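Local coordinates for protein proline dehydrogenase (Bradyrhizobium japonicum USDA 110, PDB 3HAZ) that probably oxidises proline to glutamate in two steps, joining an FAD-dependent proline dehydrogenase to an NAD-dependent 1-pyrroline-5-carboxylate dehydrogenase in one chain, at residues 34-39 against 484-489; 81-86 against 114-119; 451-456 against 772-777. All coordinates share one frame; numbering follows the deposited sequence.

Contact 1. Residues 34-39 against 484-489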
loop_
_atom_site.group_PDB
_atom_site.type_symbol
_atom_site.label_atom_id
_atom_site.label_comp_id
_atom_site.label_asym_id
_atom_site.label_seq_id
_atom_site.Cartn_x
_atom_site.Cartn_y
_atom_site.Cartn_z
ATOM N N PRO A 34 45.467 15.452 -7.609
ATOM C CA PRO A 34 46.246 16.402 -6.807
ATOM C C PRO A 34 45.538 17.744 -6.658
ATOM O O PRO A 34 45.727 18.419 -5.647
ATOM C CB PRO A 34 47.535 16.580 -7.619
ATOM C CG PRO A 34 47.593 15.377 -8.519
ATOM C CD PRO A 34 46.171 15.072 -8.845
ATOM N N GLN A 35 44.750 18.132 -7.657
ATOM C CA GLN A 35 43.989 19.373 -7.582
ATOM C C GLN A 35 42.934 19.262 -6.493
ATOM O O GLN A 35 42.783 20.161 -5.665
ATOM C CB GLN A 35 43.317 19.678 -8.920
ATOM C CG GLN A 35 44.239 20.277 -9.968
ATOM C CD GLN A 35 43.536 20.491 -11.293
ATOM O OE1 GLN A 35 42.941 19.566 -11.849
ATOM N NE2 GLN A 35 43.596 21.716 -11.805
ATOM N N GLU A 36 42.208 18.148 -6.511
ATOM C CA GLU A 36 41.170 17.865 -5.526
ATOM C C GLU A 36 41.739 17.730 -4.117
ATOM O O GLU A 36 41.088 18.097 -3.134
ATOM C CB GLU A 36 40.411 16.589 -5.908
ATOM C CG GLU A 36 39.542 16.733 -7.150
ATOM C CD GLU A 36 38.457 17.784 -6.985
ATOM O OE1 GLU A 36 38.064 18.058 -5.832
ATOM O OE2 GLU A 36 37.995 18.336 -8.006
ATOM N N ALA A 37 42.957 17.200 -4.027
ATOM C CA ALA A 37 43.626 17.019 -2.747
ATOM C C ALA A 37 43.964 18.359 -2.097
ATOM O O ALA A 37 43.770 18.535 -0.895
ATOM C CB ALA A 37 44.881 16.166 -2.913
ATOM N N ARG A 38 44.474 19.301 -2.889
ATOM C CA ARG A 38 44.748 20.642 -2.375
ATOM C C ARG A 38 43.446 21.310 -1.930
ATOM O O ARG A 38 43.382 21.939 -0.876
ATOM C CB ARG A 38 45.465 21.502 -3.426
ATOM C CG ARG A 38 46.925 21.072 -3.692
ATOM C CD ARG A 38 47.671 22.077 -4.572
ATOM N NE ARG A 38 47.212 22.039 -5.959
ATOM C CZ ARG A 38 47.695 21.210 -6.881
ATOM N NH1 ARG A 38 48.655 20.352 -6.563
ATOM N NH2 ARG A 38 47.219 21.239 -8.120
ATOM N N ILE A 39 42.410 21.162 -2.740
ATOM C CA ILE A 39 41.134 21.793 -2.445
ATOM C C ILE A 39 40.577 21.248 -1.140
ATOM O O ILE A 39 40.118 22.007 -0.279
ATOM C CB ILE A 39 40.135 21.570 -3.591
ATOM C CG1 ILE A 39 40.481 22.491 -4.765
ATOM C CG2 ILE A 39 38.723 21.826 -3.123
ATOM C CD1 ILE A 39 39.772 22.136 -6.052
ATOM N N LEU A 484 31.994 19.226 2.233
ATOM C CA LEU A 484 33.045 19.125 1.224
ATOM C C LEU A 484 32.633 18.336 -0.012
ATOM O O LEU A 484 33.439 18.131 -0.923
ATOM C CB LEU A 484 34.291 18.484 1.834
ATOM C CG LEU A 484 35.035 19.343 2.853
ATOM C CD1 LEU A 484 36.384 18.722 3.184
ATOM C CD2 LEU A 484 35.205 20.747 2.304
ATOM N N GLN A 485 31.390 17.878 -0.036
ATOM C CA GLN A 485 30.883 17.151 -1.189
ATOM C C GLN A 485 30.999 18.034 -2.421
ATOM O O GLN A 485 30.566 19.189 -2.404
ATOM C CB GLN A 485 29.418 16.770 -0.974
ATOM C CG GLN A 485 28.796 16.003 -2.132
ATOM C CD GLN A 485 27.285 16.152 -2.189
ATOM O OE1 GLN A 485 26.564 15.196 -2.485
ATOM N NE2 GLN A 485 26.795 17.358 -1.903
ATOM N N ARG A 486 31.585 17.505 -3.487
ATOM C CA ARG A 486 31.651 18.263 -4.730
ATOM C C ARG A 486 30.277 18.356 -5.399
ATOM O O ARG A 486 29.507 17.393 -5.389
ATOM C CB ARG A 486 32.698 17.680 -5.679
ATOM C CG ARG A 486 34.070 18.353 -5.570
ATOM C CD ARG A 486 34.492 18.569 -4.120
ATOM N NE ARG A 486 35.947 18.591 -3.967
ATOM C CZ ARG A 486 36.583 18.367 -2.819
ATOM N NH1 ARG A 486 35.894 18.105 -1.717
ATOM N NH2 ARG A 486 37.910 18.400 -2.770
ATOM N N PRO A 487 29.960 19.535 -5.955
ATOM C CA PRO A 487 28.662 19.786 -6.592
ATOM C C PRO A 487 28.348 18.776 -7.694
ATOM O O PRO A 487 27.218 18.293 -7.777
ATOM C CB PRO A 487 28.830 21.195 -7.170
ATOM C CG PRO A 487 29.822 21.851 -6.239
ATOM C CD PRO A 487 30.787 20.756 -5.878
ATOM N N ALA A 488 29.335 18.462 -8.523
ATOM C CA ALA A 488 29.157 17.476 -9.583
ATOM C C ALA A 488 28.703 16.123 -9.032
ATOM O O ALA A 488 27.950 15.404 -9.685
ATOM C CB ALA A 488 30.442 17.321 -10.395
ATOM N N ASP A 489 29.153 15.783 -7.828
ATOM C CA ASP A 489 28.796 14.498 -7.233
ATOM C C ASP A 489 27.393 14.500 -6.647
ATOM O O ASP A 489 26.824 13.443 -6.370
ATOM C CB ASP A 489 29.819 14.095 -6.172
ATOM C CG ASP A 489 31.166 13.748 -6.774
ATOM O OD1 ASP A 489 31.191 13.299 -7.942
ATOM O OD2 ASP A 489 32.192 13.930 -6.086
#
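R486 stretches from the 484-489 segment to E36 and I39 on helix 33-50, and its side chain makes nearly all of the contact. From CB, which points toward the helix, the chain bends at chi2 (44°), and CG and CD run past E36 OE1, each 4.0 Å from it. NE then donates to E36 OE1 at 2.9 Å, meeting that oxygen nearly along its C-O axis. At the tip NH2 gives the same E36 OE1 a weak second bond of 3.1 Å, so one carboxylate oxygen takes both branches of a salt bridge whose two planes are 47° apart. NH2 also rests 3.5 Å from I39 CG2. The third nitrogen, NH1, turns back to its own segment and holds L484 O at 2.6 Å, in the carbonyl plane, which, with the bonds to E36, helps fix the rotation of the guanidinium. A methionine in place of R486 would probably leave E36 without its charged mate and L484 O without this donor. Around the bridge, L484 packs on H40, A43, T44 and I47 of helix 33-50, I39 lies against helix 399-409, and P487 touches helix 369-384; these last two helices belong to the proline dehydrogenase barrel.

Contact 2. Residues 81-86 against 114-119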
loop_
_atom_site.group_PDB
_atom_site.type_symbol
_atom_site.label_atom_id
_atom_site.label_comp_id
_atom_site.label_asym_id
_atom_site.label_seq_id
_atom_site.Cartn_x
_atom_site.Cartn_y
_atom_site.Cartn_z
ATOM N N ALA A 81 16.219 45.507 18.880
ATOM C CA ALA A 81 17.616 45.759 19.233
ATOM C C ALA A 81 18.083 47.134 18.753
ATOM O O ALA A 81 18.681 47.885 19.520
ATOM C CB ALA A 81 18.531 44.652 18.695
ATOM N N GLU A 82 17.798 47.478 17.497
ATOM C CA GLU A 82 18.239 48.775 16.974
ATOM C C GLU A 82 17.590 49.948 17.718
ATOM O O GLU A 82 18.267 50.910 18.079
ATOM C CB GLU A 82 18.004 48.887 15.462
ATOM C CG GLU A 82 18.446 50.228 14.857
ATOM C CD GLU A 82 19.941 50.488 15.014
ATOM O OE1 GLU A 82 20.663 49.558 15.419
ATOM O OE2 GLU A 82 20.401 51.615 14.726
ATOM N N ALA A 83 16.282 49.872 17.941
ATOM C CA ALA A 83 15.589 50.880 18.737
ATOM C C ALA A 83 16.261 51.033 20.094
ATOM O O ALA A 83 16.525 52.147 20.536
ATOM C CB ALA A 83 14.115 50.507 18.916
ATOM N N LEU A 84 16.539 49.911 20.756
ATOM C CA LEU A 84 17.183 49.944 22.071
ATOM C C LEU A 84 18.606 50.518 22.034
ATOM O O LEU A 84 19.035 51.186 22.971
ATOM C CB LEU A 84 17.170 48.556 22.720
ATOM C CG LEU A 84 15.781 48.125 23.201
ATOM C CD1 LEU A 84 15.718 46.629 23.475
ATOM C CD2 LEU A 84 15.377 48.921 24.436
ATOM N N LEU A 85 19.331 50.264 20.950
ATOM C CA LEU A 85 20.685 50.787 20.814
ATOM C C LEU A 85 20.699 52.294 20.610
ATOM O O LEU A 85 21.711 52.953 20.855
ATOM C CB LEU A 85 21.416 50.120 19.648
ATOM C CG LEU A 85 21.928 48.693 19.829
ATOM C CD1 LEU A 85 22.448 48.162 18.495
ATOM C CD2 LEU A 85 23.015 48.631 20.901
ATOM N N ARG A 86 19.587 52.849 20.150
ATOM C CA ARG A 86 19.573 54.262 19.818
ATOM C C ARG A 86 19.016 55.111 20.957
ATOM O O ARG A 86 18.884 56.322 20.826
ATOM C CB ARG A 86 18.805 54.499 18.516
ATOM C CG ARG A 86 19.306 53.662 17.350
ATOM C CD ARG A 86 20.535 54.263 16.669
ATOM N NE ARG A 86 21.747 54.192 17.484
ATOM C CZ ARG A 86 22.688 53.259 17.365
ATOM N NH1 ARG A 86 23.752 53.296 18.151
ATOM N NH2 ARG A 86 22.574 52.290 16.466
ATOM N N THR A 114 9.222 49.019 15.530
ATOM C CA THR A 114 9.201 49.015 14.070
ATOM C C THR A 114 8.878 50.409 13.504
ATOM O O THR A 114 9.499 50.846 12.529
ATOM C CB THR A 114 8.222 47.955 13.493
ATOM O OG1 THR A 114 8.405 46.697 14.160
ATOM C CG2 THR A 114 8.466 47.772 12.007
ATOM N N ALA A 115 7.911 51.099 14.113
ATOM C CA ALA A 115 7.577 52.481 13.728
ATOM C C ALA A 115 8.781 53.400 13.880
ATOM O O ALA A 115 8.964 54.347 13.108
ATOM C CB ALA A 115 6.414 53.015 14.573
ATOM N N PHE A 116 9.588 53.125 14.900
ATOM C CA PHE A 116 10.808 53.882 15.149
ATOM C C PHE A 116 11.671 54.020 13.899
ATOM O O PHE A 116 12.311 55.045 13.700
ATOM C CB PHE A 116 11.640 53.223 16.251
ATOM C CG PHE A 116 13.027 53.790 16.380
ATOM C CD1 PHE A 116 13.233 55.021 16.990
ATOM C CD2 PHE A 116 14.127 53.094 15.890
ATOM C CE1 PHE A 116 14.518 55.550 17.116
ATOM C CE2 PHE A 116 15.417 53.619 16.012
ATOM C CZ PHE A 116 15.609 54.849 16.623
ATOM N N LEU A 117 11.687 52.985 13.063
ATOM C CA LEU A 117 12.534 52.981 11.869
ATOM C C LEU A 117 12.122 54.023 10.829
ATOM O O LEU A 117 12.951 54.469 10.032
ATOM C CB LEU A 117 12.568 51.591 11.232
ATOM C CG LEU A 117 13.132 50.452 12.080
ATOM C CD1 LEU A 117 12.972 49.125 11.343
ATOM C CD2 LEU A 117 14.597 50.702 12.434
ATOM N N VAL A 118 10.849 54.410 10.813
ATOM C CA VAL A 118 10.437 55.481 9.909
ATOM C C VAL A 118 10.099 56.764 10.654
ATOM O O VAL A 118 10.193 57.854 10.102
ATOM C CB VAL A 118 9.247 55.076 9.011
ATOM C CG1 VAL A 118 9.633 53.904 8.130
ATOM C CG2 VAL A 118 8.004 54.764 9.852
ATOM N N ASN A 119 9.709 56.620 11.915
ATOM C CA ASN A 119 9.238 57.745 12.710
ATOM C C ASN A 119 9.931 57.716 14.064
ATOM O O ASN A 119 9.404 57.174 15.034
ATOM C CB ASN A 119 7.710 57.678 12.866
ATOM C CG ASN A 119 7.122 58.902 13.567
ATOM O OD1 ASN A 119 7.847 59.762 14.073
ATOM N ND2 ASN A 119 5.793 58.980 13.596
#
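F116 and R86 meet through their first torsions: F116 has CG trans to its own N (chi1 169°), which carries the ring out toward helix 71-85, while R86 has CG trans to its carbonyl carbon (chi1 -54°), which sets it beside F116 CZ. The outer part of the ring does the touching. F116 CZ lies 3.7 Å from R86 CB, with R86 CG close behind, and the two side chains cross at about a right angle. On its other contact the ring meets A83, where F116 CE2 is 3.9 Å from CA and F116 CD2 is 4.0 Å from CB; the small alanine lets the aromatic come close to the helix backbone. R86, just past the end of helix 71-85, bends at chi2 and chi3 and folds back to E82 in the helix's last turn, NH2 donating to E82 OE2 at 2.9 Å in a nearly straight salt bridge. E82 OE2 lies in the guanidinium plane. H449 NE2 also bonds to E82 OE2, and the H449 ring meets that of F116 with planes about 50° apart, so the histidine links the polar and aromatic parts. Within the DNA-binding domain of proline dehydrogenase, the contact thus packs the C-terminal turn of helix 71-85 against F116, in the segment that follows on from helix 106-115, with helices 151-168, 452-463 and 804-819 close around it.

Contact 3. Residues 451-456 against 772-777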
loop_
_atom_site.group_PDB
_atom_site.type_symbol
_atom_site.label_atom_id
_atom_site.label_comp_id
_atom_site.label_asym_id
_atom_site.label_seq_id
_atom_site.Cartn_x
_atom_site.Cartn_y
_atom_site.Cartn_z
ATOM N N ASP A 451 15.621 52.407 5.732
ATOM C CA ASP A 451 15.985 51.425 4.712
ATOM C C ASP A 451 16.429 50.087 5.301
ATOM O O ASP A 451 16.813 49.171 4.571
ATOM C CB ASP A 451 17.078 51.987 3.813
ATOM C CG ASP A 451 16.646 53.256 3.120
ATOM O OD1 ASP A 451 15.567 53.226 2.504
ATOM O OD2 ASP A 451 17.366 54.273 3.202
ATOM N N LEU A 452 16.367 49.972 6.619
ATOM C CA LEU A 452 16.822 48.754 7.281
ATOM C C LEU A 452 15.917 47.534 7.043
ATOM O O LEU A 452 16.400 46.464 6.674
ATOM C CB LEU A 452 16.977 48.990 8.779
ATOM C CG LEU A 452 17.341 47.731 9.565
ATOM C CD1 LEU A 452 18.654 47.137 9.050
ATOM C CD2 LEU A 452 17.409 48.035 11.047
ATOM N N LEU A 453 14.615 47.690 7.275
ATOM C CA LEU A 453 13.676 46.560 7.199
ATOM C C LEU A 453 13.772 45.780 5.890
ATOM O O LEU A 453 13.912 44.559 5.894
ATOM C CB LEU A 453 12.237 47.038 7.385
ATOM C CG LEU A 453 11.558 47.047 8.756
ATOM C CD1 LEU A 453 10.048 47.291 8.568
ATOM C CD2 LEU A 453 11.806 45.763 9.520
ATOM N N ALA A 454 13.680 46.496 4.771
ATOM C CA ALA A 454 13.767 45.876 3.454
ATOM C C ALA A 454 15.046 45.054 3.311
ATOM O O ALA A 454 15.039 43.967 2.731
ATOM C CB ALA A 454 13.684 46.936 2.362
ATOM N N TYR A 455 16.141 45.579 3.848
ATOM C CA TYR A 455 17.429 44.910 3.780
ATOM C C TYR A 455 17.518 43.708 4.734
ATOM O O TYR A 455 18.053 42.659 4.372
ATOM C CB TYR A 455 18.546 45.907 4.093
ATOM C CG TYR A 455 19.943 45.316 4.081
ATOM C CD1 TYR A 455 20.712 45.321 2.923
ATOM C CD2 TYR A 455 20.497 44.769 5.233
ATOM C CE1 TYR A 455 21.996 44.786 2.909
ATOM C CE2 TYR A 455 21.779 44.232 5.232
ATOM C CZ TYR A 455 22.523 44.243 4.069
ATOM O OH TYR A 455 23.795 43.714 4.067
ATOM N N LEU A 456 17.017 43.871 5.956
ATOM C CA LEU A 456 17.083 42.807 6.954
ATOM C C LEU A 456 16.398 41.532 6.474
ATOM O O LEU A 456 16.914 40.429 6.672
ATOM C CB LEU A 456 16.453 43.258 8.271
ATOM C CG LEU A 456 17.411 43.875 9.285
ATOM C CD1 LEU A 456 16.671 44.181 10.572
ATOM C CD2 LEU A 456 18.590 42.941 9.542
ATOM N N THR A 772 3.939 47.699 11.921
ATOM C CA THR A 772 4.916 46.654 11.643
ATOM C C THR A 772 5.009 46.346 10.152
ATOM O O THR A 772 5.854 45.557 9.730
ATOM C CB THR A 772 4.616 45.334 12.387
ATOM O OG1 THR A 772 3.453 44.713 11.817
ATOM C CG2 THR A 772 4.403 45.588 13.874
ATOM N N ALA A 773 4.141 46.952 9.352
ATOM C CA ALA A 773 4.180 46.708 7.914
ATOM C C ALA A 773 5.335 47.487 7.303
ATOM O O ALA A 773 5.637 48.595 7.739
ATOM C CB ALA A 773 2.866 47.115 7.267
ATOM N N LEU A 774 5.979 46.910 6.296
ATOM C CA LEU A 774 7.021 47.614 5.552
ATOM C C LEU A 774 6.401 48.683 4.654
ATOM O O LEU A 774 5.684 48.361 3.704
ATOM C CB LEU A 774 7.827 46.619 4.713
ATOM C CG LEU A 774 9.030 47.173 3.953
ATOM C CD1 LEU A 774 10.032 47.784 4.914
ATOM C CD2 LEU A 774 9.677 46.078 3.116
ATOM N N PRO A 775 6.676 49.965 4.942
ATOM C CA PRO A 775 6.031 51.033 4.164
ATOM C C PRO A 775 6.202 50.914 2.638
ATOM O O PRO A 775 5.261 51.228 1.910
ATOM C CB PRO A 775 6.693 52.316 4.705
ATOM C CG PRO A 775 7.100 51.953 6.098
ATOM C CD PRO A 775 7.539 50.504 6.012
ATOM N N GLU A 776 7.365 50.472 2.166
ATOM C CA GLU A 776 7.609 50.344 0.727
ATOM C C GLU A 776 6.703 49.296 0.073
ATOM O O GLU A 776 6.322 49.432 -1.087
ATOM C CB GLU A 776 9.064 49.949 0.441
ATOM C CG GLU A 776 10.112 50.890 0.979
ATOM C CD GLU A 776 10.580 50.508 2.368
ATOM O OE1 GLU A 776 9.744 50.486 3.293
ATOM O OE2 GLU A 776 11.788 50.245 2.534
ATOM N N GLN A 777 6.397 48.230 0.803
ATOM C CA GLN A 777 5.546 47.178 0.261
ATOM C C GLN A 777 4.086 47.598 0.348
ATOM O O GLN A 777 3.300 47.325 -0.562
ATOM C CB GLN A 777 5.773 45.845 0.983
ATOM C CG GLN A 777 7.158 45.251 0.763
ATOM C CD GLN A 777 7.466 44.982 -0.706
ATOM O OE1 GLN A 777 8.631 44.947 -1.112
ATOM N NE2 GLN A 777 6.423 44.792 -1.507
HETATM O O HOH W 1 13.221 49.258 4.658
#
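The backbones of 451-456 and 772-777 come nearest at L453 and L774, whose CA atoms are 6.9 Å apart, where the first turn of helix 452-463 meets the N-cap position of helix 775-787. L774 points its side chain toward the other helix and divides it between two neighbours. With CG trans to the backbone N (chi1 -175°), its CD1 branch slides in beside L453, coming to 3.4 Å from L453 CB, tighter than usual van der Waals contact, and to 3.7 Å from L453 CD1. The other branch, L774 CD2, lies 4.2 Å from A454 CB. The two leucines run past each other in opposite directions, and L453 is also packed by L75 and V79 of helix 71-85. Helix 452-463 follows strand 440-448, which pairs with strand 193-196 in the curled parallel sheet of the proline dehydrogenase (βα)8 barrel. Helix 775-787 instead forms the beta-alpha-beta crossover between the adjacent parallel strands 765-769 and 797-803 of the aldehyde dehydrogenase part, so the two leucines join the two enzymatic halves of the chain. Beside this apolar pair a water makes a polar bridge: it accepts from A454 N at 2.8 Å and donates to E776 OE2 at 2.7 Å. A454 N belongs to the first turn of its helix, and E776 sits in the first turn of the other, so the two helix N-termini probably stabilise the carboxylate charge. D451 OD1 lies 4.8 Å from E776 OE2, but D451 has its own partners, a salt bridge to R209 and a hydrogen bond to Y210.

How the contacts relate
Contacts 2 and 3 are neighbours, their centres 12 Å apart, and they touch directly: L117 CD1 packs on L453 CG at 3.6 Å, and T114 and V118 reach T772 and P775. Together they join the N-terminal helices, the barrel and the aldehyde dehydrogenase part nearer the middle of the chain; contact 2 is buried, contact 3 partly so. Contact 1 stands alone, about 40 Å or more from the others by centres, and is farther from the middle of the chain, where it joins helix 33-50 to the 484-489 segment near barrel helices 369-384 and 399-409. Chemistry follows place: a salt bridge spans contact 1, an aromatic ring carries contact 2, and leucines with a bridging water fill contact 3.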